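Local structure of adenylate cyclase (Hippeastrum hybrid cultivar, 6YP4) at residues S13-L18 with L150-Y155; K28-H33 with F55-A60; H33-D38 with F127-G132. The protein acts mainly as a triphosphatase, although named as a putative adenylyl cyclase, and binds magnesium ions and a GTP analogue in the crystal. All coordinates share one frame; numbering follows the deposited sequence.

Contact 1 (S13-L18 with L150-Y155)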
loop_
_atom_site.group_PDB
_atom_site.type_symbol
_atom_site.label_atom_id
_atom_site.label_comp_id
_atom_site.label_asym_id
_atom_site.label_seq_id
_atom_site.Cartn_x
_atom_site.Cartn_y
_atom_site.Cartn_z
ATOM N N SER A 13 -20.635 17.493 0.901
ATOM C CA SER A 13 -20.397 18.176 -0.363
ATOM C C SER A 13 -18.911 18.400 -0.586
ATOM O O SER A 13 -18.414 18.219 -1.708
ATOM C CB SER A 13 -21.189 19.500 -0.414
ATOM O OG SER A 13 -20.740 20.464 0.531
ATOM N N ALA A 14 -18.165 18.739 0.470
ATOM C CA ALA A 14 -16.723 18.887 0.279
ATOM C C ALA A 14 -16.096 17.556 -0.097
ATOM O O ALA A 14 -15.239 17.502 -0.982
ATOM C CB ALA A 14 -16.049 19.461 1.524
ATOM N N HIS A 15 -16.536 16.467 0.544
ATOM C CA HIS A 15 -16.008 15.139 0.229
ATOM C C HIS A 15 -16.317 14.750 -1.214
ATOM O O HIS A 15 -15.457 14.204 -1.923
ATOM C CB HIS A 15 -16.590 14.108 1.205
ATOM C CG HIS A 15 -16.197 12.691 0.910
ATOM N ND1 HIS A 15 -16.918 11.876 0.063
ATOM C CD2 HIS A 15 -15.160 11.941 1.359
ATOM C CE1 HIS A 15 -16.336 10.689 -0.007
ATOM N NE2 HIS A 15 -15.272 10.701 0.775
ATOM N N GLN A 16 -17.548 15.010 -1.656
ATOM C CA GLN A 16 -17.929 14.772 -3.044
ATOM C C GLN A 16 -17.011 15.512 -4.010
ATOM O O GLN A 16 -16.444 14.908 -4.928
ATOM C CB GLN A 16 -19.384 15.199 -3.256
ATOM C CG GLN A 16 -19.851 15.190 -4.709
ATOM C CD GLN A 16 -20.032 13.779 -5.257
ATOM O OE1 GLN A 16 -20.618 12.910 -4.605
ATOM N NE2 GLN A 16 -19.533 13.549 -6.461
ATOM N N LEU A 17 -16.859 16.830 -3.834
ATOM C CA LEU A 17 -16.100 17.599 -4.818
ATOM C C LEU A 17 -14.608 17.236 -4.788
ATOM O O LEU A 17 -13.961 17.175 -5.840
ATOM C CB LEU A 17 -16.324 19.094 -4.611
ATOM C CG LEU A 17 -17.724 19.612 -4.958
ATOM C CD1 LEU A 17 -17.890 21.082 -4.606
ATOM C CD2 LEU A 17 -18.065 19.392 -6.408
ATOM N N LEU A 18 -14.041 16.939 -3.612
ATOM C CA LEU A 18 -12.649 16.467 -3.602
ATOM C C LEU A 18 -12.518 15.103 -4.275
ATOM O O LEU A 18 -11.539 14.846 -5.001
ATOM C CB LEU A 18 -12.117 16.412 -2.173
ATOM C CG LEU A 18 -10.667 15.953 -1.989
ATOM C CD1 LEU A 18 -9.730 16.718 -2.869
ATOM C CD2 LEU A 18 -10.258 16.107 -0.544
ATOM N N LEU A 150 -8.584 9.133 1.198
ATOM C CA LEU A 150 -9.775 9.928 1.475
ATOM C C LEU A 150 -10.772 9.024 2.189
ATOM O O LEU A 150 -11.225 8.022 1.621
ATOM C CB LEU A 150 -10.351 10.474 0.169
ATOM C CG LEU A 150 -11.557 11.409 0.214
ATOM C CD1 LEU A 150 -11.173 12.747 0.848
ATOM C CD2 LEU A 150 -12.135 11.622 -1.179
ATOM N N ASP A 151 -11.109 9.366 3.429
ATOM C CA ASP A 151 -11.854 8.480 4.307
ATOM C C ASP A 151 -13.262 9.010 4.551
ATOM O O ASP A 151 -13.471 10.216 4.689
ATOM C CB ASP A 151 -11.143 8.316 5.658
ATOM C CG ASP A 151 -9.904 7.435 5.582
ATOM O OD1 ASP A 151 -9.845 6.494 4.732
ATOM O OD2 ASP A 151 -9.001 7.666 6.417
ATOM N N GLU A 152 -14.217 8.096 4.616
ATOM C CA GLU A 152 -15.574 8.388 5.050
ATOM C C GLU A 152 -15.831 7.469 6.233
ATOM O O GLU A 152 -16.013 6.259 6.058
ATOM C CB GLU A 152 -16.581 8.171 3.920
ATOM C CG GLU A 152 -18.034 8.461 4.301
ATOM C CD GLU A 152 -18.984 8.317 3.127
ATOM O OE1 GLU A 152 -18.504 8.110 1.990
ATOM O OE2 GLU A 152 -20.211 8.408 3.344
ATOM N N THR A 153 -15.861 8.051 7.438
ATOM C CA THR A 153 -15.784 7.303 8.686
ATOM C C THR A 153 -17.138 7.363 9.379
ATOM O O THR A 153 -17.579 8.439 9.803
ATOM C CB THR A 153 -14.688 7.862 9.586
ATOM O OG1 THR A 153 -13.445 7.866 8.868
ATOM C CG2 THR A 153 -14.555 7.011 10.819
ATOM N N GLU A 154 -17.785 6.213 9.495
ATOM C CA GLU A 154 -19.116 6.109 10.085
ATOM C C GLU A 154 -18.931 5.572 11.490
ATOM O O GLU A 154 -18.647 4.387 11.685
ATOM C CB GLU A 154 -20.036 5.218 9.256
ATOM C CG GLU A 154 -19.950 5.455 7.751
ATOM C CD GLU A 154 -21.021 6.406 7.229
ATOM O OE1 GLU A 154 -21.722 7.036 8.058
ATOM O OE2 GLU A 154 -21.152 6.527 5.988
ATOM N N TYR A 155 -19.030 6.465 12.465
ATOM C CA TYR A 155 -19.105 6.056 13.853
ATOM C C TYR A 155 -20.566 5.799 14.190
ATOM O O TYR A 155 -21.470 6.116 13.415
ATOM C CB TYR A 155 -18.530 7.130 14.780
ATOM C CG TYR A 155 -17.125 7.578 14.476
ATOM C CD1 TYR A 155 -16.023 6.833 14.907
ATOM C CD2 TYR A 155 -16.888 8.757 13.774
ATOM C CE1 TYR A 155 -14.721 7.245 14.637
ATOM C CE2 TYR A 155 -15.593 9.172 13.488
ATOM C CZ TYR A 155 -14.513 8.417 13.930
ATOM O OH TYR A 155 -13.221 8.843 13.645
HETATM O O HOH W 1 -13.958 8.234 0.700
#

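Contact 2 (K28-H33 with F55-A60)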
loop_
_atom_site.group_PDB
_atom_site.type_symbol
_atom_site.label_atom_id
_atom_site.label_comp_id
_atom_site.label_asym_id
_atom_site.label_seq_id
_atom_site.Cartn_x
_atom_site.Cartn_y
_atom_site.Cartn_z
ATOM N N LYS A 28 -7.872 2.592 -5.782
ATOM C CA LYS A 28 -8.751 1.562 -5.245
ATOM C C LYS A 28 -9.652 2.191 -4.186
ATOM O O LYS A 28 -9.336 3.246 -3.635
ATOM C CB LYS A 28 -7.960 0.390 -4.633
ATOM C CG LYS A 28 -7.038 0.817 -3.492
ATOM C CD LYS A 28 -6.102 -0.311 -3.056
ATOM C CE LYS A 28 -5.213 0.127 -1.905
ATOM N NZ LYS A 28 -4.593 -1.026 -1.170
ATOM N N THR A 29 -10.765 1.519 -3.900
ATOM C CA THR A 29 -11.656 1.894 -2.799
ATOM C C THR A 29 -12.074 0.613 -2.086
ATOM O O THR A 29 -12.492 -0.342 -2.744
ATOM C CB THR A 29 -12.896 2.647 -3.309
ATOM O OG1 THR A 29 -12.471 3.818 -4.014
ATOM C CG2 THR A 29 -13.894 3.033 -2.131
ATOM N N HIS A 30 -11.955 0.594 -0.753
ATOM C CA HIS A 30 -12.304 -0.572 0.042
ATOM C C HIS A 30 -13.022 -0.175 1.328
ATOM O O HIS A 30 -12.836 0.922 1.857
ATOM C CB HIS A 30 -11.065 -1.393 0.386
ATOM C CG HIS A 30 -10.479 -2.085 -0.808
ATOM N ND1 HIS A 30 -10.937 -3.304 -1.257
ATOM C CD2 HIS A 30 -9.532 -1.687 -1.690
ATOM C CE1 HIS A 30 -10.266 -3.647 -2.344
ATOM N NE2 HIS A 30 -9.401 -2.689 -2.620
ATOM N N LEU A 31 -13.791 -1.135 1.838
ATOM C CA LEU A 31 -14.539 -1.038 3.086
ATOM C C LEU A 31 -13.730 -1.656 4.225
ATOM O O LEU A 31 -13.206 -2.763 4.085
ATOM C CB LEU A 31 -15.880 -1.759 2.929
ATOM C CG LEU A 31 -16.727 -1.888 4.180
ATOM C CD1 LEU A 31 -17.115 -0.496 4.616
ATOM C CD2 LEU A 31 -17.957 -2.721 3.887
ATOM N N GLN A 32 -13.606 -0.931 5.335
ATOM C CA GLN A 32 -12.900 -1.396 6.527
ATOM C C GLN A 32 -13.857 -1.429 7.710
ATOM O O GLN A 32 -14.657 -0.503 7.890
ATOM C CB GLN A 32 -11.717 -0.471 6.873
ATOM C CG GLN A 32 -10.921 0.043 5.645
ATOM C CD GLN A 32 -9.772 0.964 6.016
ATOM O OE1 GLN A 32 -9.959 1.927 6.748
ATOM N NE2 GLN A 32 -8.541 0.650 5.516
ATOM N N HIS A 33 -13.775 -2.487 8.519
ATOM C CA HIS A 33 -14.353 -2.490 9.866
ATOM C C HIS A 33 -13.219 -2.604 10.872
ATOM O O HIS A 33 -12.445 -3.570 10.836
ATOM C CB HIS A 33 -15.377 -3.622 10.047
ATOM C CG HIS A 33 -16.621 -3.464 9.217
ATOM N ND1 HIS A 33 -16.696 -3.861 7.897
ATOM C CD2 HIS A 33 -17.857 -2.978 9.532
ATOM C CE1 HIS A 33 -17.898 -3.592 7.424
ATOM N NE2 HIS A 33 -18.631 -3.067 8.401
ATOM N N PHE A 55 -10.784 -5.455 9.539
ATOM C CA PHE A 55 -11.278 -6.355 8.504
ATOM C C PHE A 55 -11.572 -5.558 7.241
ATOM O O PHE A 55 -12.205 -4.499 7.315
ATOM C CB PHE A 55 -12.542 -7.081 8.984
ATOM C CG PHE A 55 -12.323 -7.929 10.205
ATOM C CD1 PHE A 55 -11.726 -9.171 10.106
ATOM C CD2 PHE A 55 -12.719 -7.484 11.447
ATOM C CE1 PHE A 55 -11.517 -9.954 11.237
ATOM C CE2 PHE A 55 -12.510 -8.255 12.581
ATOM C CZ PHE A 55 -11.917 -9.489 12.478
ATOM N N TYR A 56 -11.104 -6.053 6.088
ATOM C CA TYR A 56 -11.357 -5.425 4.793
ATOM C C TYR A 56 -12.474 -6.168 4.069
ATOM O O TYR A 56 -12.461 -7.404 4.000
ATOM C CB TYR A 56 -10.094 -5.406 3.903
ATOM C CG TYR A 56 -9.014 -4.401 4.337
ATOM C CD1 TYR A 56 -8.155 -4.682 5.384
ATOM C CD2 TYR A 56 -8.860 -3.183 3.685
ATOM C CE1 TYR A 56 -7.169 -3.784 5.777
ATOM C CE2 TYR A 56 -7.863 -2.276 4.068
ATOM C CZ TYR A 56 -7.023 -2.588 5.114
ATOM O OH TYR A 56 -6.039 -1.695 5.513
ATOM N N ASP A 57 -13.440 -5.407 3.542
ATOM C CA ASP A 57 -14.549 -5.891 2.698
ATOM C C ASP A 57 -15.227 -7.061 3.406
ATOM O O ASP A 57 -15.573 -6.942 4.590
ATOM C CB ASP A 57 -14.030 -6.203 1.299
ATOM C CG ASP A 57 -13.433 -5.005 0.627
ATOM O OD1 ASP A 57 -13.843 -3.877 0.960
ATOM O OD2 ASP A 57 -12.559 -5.187 -0.238
ATOM N N ALA A 58 -15.424 -8.193 2.741
ATOM C CA ALA A 58 -16.169 -9.302 3.313
ATOM C C ALA A 58 -15.188 -10.333 3.870
ATOM O O ALA A 58 -15.043 -11.445 3.367
ATOM C CB ALA A 58 -17.102 -9.903 2.269
ATOM N N ASN A 59 -14.521 -9.934 4.951
ATOM C CA ASN A 59 -13.519 -10.782 5.603
ATOM C C ASN A 59 -12.442 -11.224 4.619
ATOM O O ASN A 59 -11.947 -12.347 4.686
ATOM C CB ASN A 59 -14.175 -11.998 6.251
ATOM C CG ASN A 59 -13.586 -12.319 7.589
ATOM O OD1 ASN A 59 -13.245 -11.421 8.350
ATOM N ND2 ASN A 59 -13.460 -13.611 7.892
ATOM N N ALA A 60 -12.089 -10.332 3.690
ATOM C CA ALA A 60 -11.138 -10.648 2.629
ATOM C C ALA A 60 -9.689 -10.552 3.102
ATOM O O ALA A 60 -8.836 -11.336 2.668
ATOM C CB ALA A 60 -11.373 -9.703 1.456
#

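Contact 3 (H33-D38 with F127-G132)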
loop_
_atom_site.group_PDB
_atom_site.type_symbol
_atom_site.label_atom_id
_atom_site.label_comp_id
_atom_site.label_asym_id
_atom_site.label_seq_id
_atom_site.Cartn_x
_atom_site.Cartn_y
_atom_site.Cartn_z
ATOM N N HIS A 33 -13.775 -2.487 8.519
ATOM C CA HIS A 33 -14.353 -2.490 9.866
ATOM C C HIS A 33 -13.219 -2.604 10.872
ATOM O O HIS A 33 -12.445 -3.570 10.836
ATOM C CB HIS A 33 -15.377 -3.622 10.047
ATOM C CG HIS A 33 -16.621 -3.464 9.217
ATOM N ND1 HIS A 33 -16.696 -3.861 7.897
ATOM C CD2 HIS A 33 -17.857 -2.978 9.532
ATOM C CE1 HIS A 33 -17.898 -3.592 7.424
ATOM N NE2 HIS A 33 -18.631 -3.067 8.401
ATOM N N ASN A 34 -13.101 -1.603 11.746
ATOM C CA ASN A 34 -12.034 -1.520 12.731
ATOM C C ASN A 34 -12.573 -1.937 14.096
ATOM O O ASN A 34 -13.527 -1.331 14.591
ATOM C CB ASN A 34 -11.486 -0.094 12.803
ATOM C CG ASN A 34 -10.971 0.411 11.466
ATOM O OD1 ASN A 34 -10.016 -0.131 10.928
ATOM N ND2 ASN A 34 -11.551 1.503 10.964
ATOM N N LEU A 35 -11.965 -2.950 14.712
ATOM C CA LEU A 35 -12.324 -3.342 16.072
ATOM C C LEU A 35 -11.131 -3.196 17.010
ATOM O O LEU A 35 -9.977 -3.362 16.605
ATOM C CB LEU A 35 -12.845 -4.773 16.127
ATOM C CG LEU A 35 -14.268 -4.942 15.613
ATOM C CD1 LEU A 35 -14.333 -4.879 14.094
ATOM C CD2 LEU A 35 -14.821 -6.249 16.114
ATOM N N PHE A 36 -11.413 -2.901 18.283
ATOM C CA PHE A 36 -10.373 -2.569 19.251
ATOM C C PHE A 36 -10.516 -3.396 20.525
ATOM O O PHE A 36 -11.616 -3.829 20.895
ATOM C CB PHE A 36 -10.395 -1.070 19.598
ATOM C CG PHE A 36 -10.181 -0.183 18.415
ATOM C CD1 PHE A 36 -11.260 0.212 17.629
ATOM C CD2 PHE A 36 -8.907 0.251 18.075
ATOM C CE1 PHE A 36 -11.079 1.015 16.527
ATOM C CE2 PHE A 36 -8.718 1.047 16.967
ATOM C CZ PHE A 36 -9.805 1.441 16.199
ATOM N N PHE A 37 -9.382 -3.594 21.201
ATOM C CA PHE A 37 -9.266 -4.524 22.318
ATOM C C PHE A 37 -8.343 -3.950 23.382
ATOM O O PHE A 37 -7.435 -3.172 23.076
ATOM C CB PHE A 37 -8.723 -5.890 21.837
ATOM C CG PHE A 37 -9.526 -6.498 20.748
ATOM C CD1 PHE A 37 -10.520 -7.417 21.048
ATOM C CD2 PHE A 37 -9.306 -6.139 19.418
ATOM C CE1 PHE A 37 -11.274 -7.983 20.047
ATOM C CE2 PHE A 37 -10.057 -6.692 18.406
ATOM C CZ PHE A 37 -11.049 -7.616 18.715
ATOM N N ASP A 38 -8.584 -4.344 24.636
ATOM C CA ASP A 38 -7.813 -3.881 25.786
ATOM C C ASP A 38 -8.164 -4.792 26.955
ATOM O O ASP A 38 -9.080 -5.614 26.866
ATOM C CB ASP A 38 -8.117 -2.413 26.116
ATOM C CG ASP A 38 -7.012 -1.741 26.926
ATOM O OD1 ASP A 38 -6.184 -2.465 27.522
ATOM O OD2 ASP A 38 -6.978 -0.481 26.977
ATOM N N PHE A 127 -8.496 -9.706 28.317
ATOM C CA PHE A 127 -8.838 -8.791 27.243
ATOM C C PHE A 127 -10.317 -8.839 26.896
ATOM O O PHE A 127 -10.979 -9.880 26.997
ATOM C CB PHE A 127 -7.994 -9.069 26.006
ATOM C CG PHE A 127 -6.657 -8.439 26.083
ATOM C CD1 PHE A 127 -6.400 -7.247 25.428
ATOM C CD2 PHE A 127 -5.667 -9.004 26.869
ATOM C CE1 PHE A 127 -5.163 -6.650 25.524
ATOM C CE2 PHE A 127 -4.432 -8.414 26.972
ATOM C CZ PHE A 127 -4.175 -7.236 26.302
ATOM N N VAL A 128 -10.824 -7.672 26.484
ATOM C CA VAL A 128 -12.210 -7.462 26.088
ATOM C C VAL A 128 -12.214 -6.604 24.827
ATOM O O VAL A 128 -11.252 -5.887 24.533
ATOM C CB VAL A 128 -13.029 -6.779 27.219
ATOM C CG1 VAL A 128 -12.965 -7.611 28.529
ATOM C CG2 VAL A 128 -12.507 -5.376 27.463
ATOM N N CYS A 129 -13.314 -6.682 24.073
ATOM C CA CYS A 129 -13.493 -5.857 22.880
ATOM C C CYS A 129 -14.124 -4.527 23.268
ATOM O O CYS A 129 -15.117 -4.496 24.001
ATOM C CB CYS A 129 -14.367 -6.567 21.838
ATOM S SG CYS A 129 -14.519 -5.717 20.231
ATOM N N LEU A 130 -13.550 -3.436 22.765
ATOM C CA LEU A 130 -14.057 -2.090 22.996
ATOM C C LEU A 130 -15.133 -1.685 21.993
ATOM O O LEU A 130 -15.740 -0.630 22.161
ATOM C CB LEU A 130 -12.897 -1.079 22.957
ATOM C CG LEU A 130 -11.664 -1.348 23.827
ATOM C CD1 LEU A 130 -10.697 -0.185 23.754
ATOM C CD2 LEU A 130 -12.067 -1.579 25.280
ATOM N N GLY A 131 -15.415 -2.517 21.002
ATOM C CA GLY A 131 -16.266 -2.145 19.893
ATOM C C GLY A 131 -15.447 -1.633 18.724
ATOM O O GLY A 131 -14.240 -1.878 18.622
ATOM N N GLY A 132 -16.107 -0.896 17.843
ATOM C CA GLY A 132 -15.407 -0.381 16.682
ATOM C C GLY A 132 -16.289 0.455 15.788
ATOM O O GLY A 132 -17.350 0.930 16.201
#

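Contact 1 (S13-L18 with L150-Y155)
The imidazole of H15 meets L150 obliquely, neither squarely over a face nor at an edge. L150 CG lies 3.8 Å from H15 CD2, and L150 CD2 lies 3.8 Å from H15 NE2. The E152 carboxylate comes to the same ring from another direction, its plane turned 63° from that of the imidazole, with E152 OE1 3.9 Å from H15 CE1. At the ring edge, in its plane, sits a water. This is the outer layer of a CYTH fold: helix 12-22 lies against a strand of the curved antiparallel sheet, the segment axes approaching to 10.3 Å with their directions 149° apart, roughly antiparallel but clearly inclined. The helix reaches the strand with side chains. H15 has CG anti to its backbone N (chi1 176°), and L18 sets CD2 3.8 Å from L150 CD1. L150 thus divides its branches, CD1 serving L18 and CD2 the histidine, although CD1 also approaches the ring. An alanine here would probably open a gap beside H15 and take from L18 CD2 its contact with L150 CD1, so that the imidazole could turn more easily. Strand alternation explains why the contact remains on one side of the sheet: L150 and E152 point toward the helix, whereas D151 points away, forming salt bridges with R137 and K195, both residues of the GTP-analogue pocket. I163 and I186 extend the apolar packing around L18, and Y161 meets the H15 ring. No direct hydrogen bond joins the two segments; their polar link is the water, which stands 2.8 Å from H15 NE2 and donates a hydrogen bond to L150 O at 2.9 Å.

Contact 2 (K28-H33 with F55-A60)
In H30 and D57 alike the first torsion sets CG anti to the carbonyl carbon, with chi1 at -70° in H30 and -60° in D57, and from there the ring and the carboxylate meet. The strands form an antiparallel ladder in the sheet of the CYTH fold. F55 and H33 make the hydrogen-bonded pair, F55 N reaching H33 O at 2.8 Å and H33 N reaching F55 O at the same length, while Q32 and Y56 form the non-hydrogen-bonded pair. D57 N then bonds to L31 O at 2.7 Å. At D57 the backbone leaves the ladder with a positive phi, and the carboxylate continues the pairing. D57 OD1 takes the hydrogen of L31 N at 2.9 Å, nearly along its C-O axis, while D57 OD2 offers its syn lone pair to H30 ND1 at 2.7 Å, in the imidazole plane. Two bonds thus fix the carboxylate. H30 NE2 hydrogen-bonds E85 of the second subunit; carboxylates at both nitrogens would be consistent with a protonated ring. On the face bearing Q32 and Y56, the two side chains run side by side, pointing the same way, and Q32 OE1 bonds to N135. The Q32 amide stands 81° from the tyrosine plane, with NE2 3.3 Å from Y56 CE2.

Contact 3 (H33-D38 with F127-G132)
The F127 ring presses against the backbone of D38, its CD1 3.4 Å from D38 C, covering the D38 end of the ladder, where strand 127-141 starts. Across D38 from that ring, L130 straddles the side-chain base, its CD1 and CD2 both 4.1 Å from D38 CB, while L130 CB rests against F36 CB. F37 lies on the face of L35 and C129, its CD1 against C129 CA, with V94, T95 and M101 also touching it. The cysteine has SG anti to its backbone N (chi1 -174°), and F37 CE1 meets C129 CB at 3.8 Å, with the sulfur 4.5 Å from the F37 ring centroid in an oblique sulfur-aromatic contact. These strands are antiparallel neighbours in the curled CYTH sheet. L130 and G131 have the backbone angles of a G1-type beta bulge, L130 with psi -5° and G131 with phi 94°. L130 N bonds to F36 O at 2.7 Å, F36 N bonds to G131 O, and G131 N hydrogen-bonds C129 SG in its own strand. At G132 the backbones come close, its CA 3.0 Å from N34 O in a CA-H...O contact; a CB there would collide with that oxygen. The edge of the F36 ring lies beside the two glycines. The D38 carboxylate reaches the backbone N atoms of L44 and A45, and D38 O bonds to V128 N at 2.7 Å.

Overall arrangement
From the N terminus, helix 12-22 opens contact 1, whose loop closes only when residues 150-155 return, 132 residues after L18. Contacts 2 and 3 nest within that loop. Strand 26-39, which follows the helix, serves both: residues 28-33 pair with 55-60, closing a short loop of contact 2, and residues 33-38 pair with 127-132, closing the longer loop of contact 3. Their segments alternate along the chain, so these two contacts cross; they share H33 and touch where F55 CD2 lies 4.0 Å from L35 CD1. Strand 26-39 therefore joins 49-56 to 127-141, whose own neighbour, 147-155, carries contact 1, about 17 Å from contact 2 between centres.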